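Local coordinates for factor essential for expression of methicillin resistance (Staphylococcus aureus, PDB 1LRZ), which adds the second and third glycines of the pentaglycine bridge of staphylococcal peptidoglycan, using glycyl-tRNA as donor, at residues Lys369-Glu372 with Asp373-Asp376. Numbering follows the deposited sequence.
Sequences KFTE and DAED
Thr371 and Asp373, first and third residues of a type I beta turn, bring their side chains together at a slant, hydroxyl to carboxylate, in the loop that leads from strand 360-365 into helix 377-384. The turn is closed by Ala374 N, which donates to Thr371 O at 3.0 Å. From CB outward, the Thr371 side chain follows the turn: CB lies 3.5 Å from Asp373 OD2, while OG1, held between the backbone N and the carbonyl carbon (chi1 60°), reaches to within 3.0 Å of Ala374 N. OG1 also stands 3.3 Å from Asp373 OD2, a weak hydrogen bond whose proton may instead go to another acceptor within reach, and a water joins OG1 to the carboxylate, donating to Asp373 OD1 at 2.8 Å. The short aspartate chain, with chi1 72°, probably suits a carboxylate set beside Thr371. Ala374, with a single methyl, fits where space is tight: its CB is 3.1 Å from both Lys369 O and Thr371 O. A second water donates to Lys369 O and to Asp376 OD1, linking an earlier part of the loop to the residue just before the helix. Glu372, its CB directed away from residues 373-376, forms a salt bridge through OE1 with Lys381 of that helix. The threonine hydroxyl, small enough to sit among a backbone amide, a carboxylate and a water, thus gives this exposed turn a polar network that solvent helps complete.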
loop_
_atom_site.group_PDB
_atom_site.type_symbol
_atom_site.label_atom_id
_atom_site.label_comp_id
_atom_site.label_asym_id
_atom_site.label_seq_id
_atom_site.Cartn_x
_atom_site.Cartn_y
_atom_site.Cartn_z
ATOM N N LYS A 369 -12.005 8.181 -10.801
ATOM C CA LYS A 369 -12.390 8.888 -12.024
ATOM C C LYS A 369 -11.507 8.261 -13.102
ATOM O O LYS A 369 -10.383 8.715 -13.342
ATOM C CB LYS A 369 -12.070 10.381 -11.919
ATOM C CG LYS A 369 -12.744 11.126 -10.775
ATOM C CD LYS A 369 -12.235 12.566 -10.726
ATOM C CE LYS A 369 -12.790 13.347 -9.543
ATOM N NZ LYS A 369 -12.176 14.719 -9.463
ATOM N N PHE A 370 -11.999 7.215 -13.744
ATOM C CA PHE A 370 -11.198 6.541 -14.743
ATOM C C PHE A 370 -11.232 7.218 -16.117
ATOM O O PHE A 370 -11.803 6.702 -17.073
ATOM C CB PHE A 370 -11.620 5.065 -14.826
ATOM C CG PHE A 370 -11.464 4.325 -13.519
ATOM C CD1 PHE A 370 -12.470 4.363 -12.555
ATOM C CD2 PHE A 370 -10.291 3.634 -13.231
ATOM C CE1 PHE A 370 -12.309 3.731 -11.319
ATOM C CE2 PHE A 370 -10.114 2.996 -11.993
ATOM C CZ PHE A 370 -11.123 3.045 -11.041
ATOM N N THR A 371 -10.612 8.389 -16.192
ATOM C CA THR A 371 -10.533 9.153 -17.433
ATOM C C THR A 371 -9.065 9.390 -17.779
ATOM O O THR A 371 -8.193 9.361 -16.905
ATOM C CB THR A 371 -11.224 10.521 -17.294
ATOM O OG1 THR A 371 -10.587 11.266 -16.251
ATOM C CG2 THR A 371 -12.709 10.343 -16.956
ATOM N N GLU A 372 -8.794 9.627 -19.055
ATOM C CA GLU A 372 -7.431 9.869 -19.502
ATOM C C GLU A 372 -6.882 11.141 -18.894
ATOM O O GLU A 372 -5.675 11.268 -18.680
ATOM C CB GLU A 372 -7.376 9.955 -21.031
ATOM C CG GLU A 372 -7.294 8.594 -21.708
ATOM C CD GLU A 372 -6.026 7.837 -21.333
ATOM O OE1 GLU A 372 -4.921 8.310 -21.687
ATOM O OE2 GLU A 372 -6.135 6.774 -20.679
ATOM N N ASP A 373 -7.781 12.075 -18.600
ATOM C CA ASP A 373 -7.398 13.353 -18.018
ATOM C C ASP A 373 -7.339 13.287 -16.495
ATOM O O ASP A 373 -6.939 14.251 -15.837
ATOM C CB ASP A 373 -8.395 14.440 -18.446
ATOM C CG ASP A 373 -9.751 14.292 -17.771
ATOM O OD1 ASP A 373 -9.868 14.652 -16.578
ATOM O OD2 ASP A 373 -10.699 13.808 -18.429
ATOM N N ALA A 374 -7.746 12.156 -15.928
ATOM C CA ALA A 374 -7.723 12.014 -14.480
ATOM C C ALA A 374 -6.361 12.402 -13.911
ATOM O O ALA A 374 -5.317 12.121 -14.496
ATOM C CB ALA A 374 -8.070 10.583 -14.079
ATOM N N GLU A 375 -6.393 13.053 -12.760
ATOM C CA GLU A 375 -5.190 13.488 -12.069
ATOM C C GLU A 375 -4.192 12.346 -11.831
ATOM O O GLU A 375 -2.977 12.548 -11.914
ATOM C CB GLU A 375 -5.599 14.103 -10.736
ATOM C CG GLU A 375 -4.468 14.534 -9.844
ATOM C CD GLU A 375 -4.977 14.927 -8.467
ATOM O OE1 GLU A 375 -5.910 15.760 -8.400
ATOM O OE2 GLU A 375 -4.448 14.401 -7.459
ATOM N N ASP A 376 -4.707 11.153 -11.536
ATOM C CA ASP A 376 -3.855 9.998 -11.271
ATOM C C ASP A 376 -3.860 8.971 -12.412
ATOM O O ASP A 376 -3.560 7.799 -12.196
ATOM C CB ASP A 376 -4.283 9.331 -9.950
ATOM C CG ASP A 376 -5.702 8.738 -10.007
ATOM O OD1 ASP A 376 -6.505 9.159 -10.874
ATOM O OD2 ASP A 376 -6.016 7.852 -9.174
HETATM O O HOH W 1 -8.124 7.698 -12.485
HETATM O O HOH W 2 -11.386 13.673 -14.476
#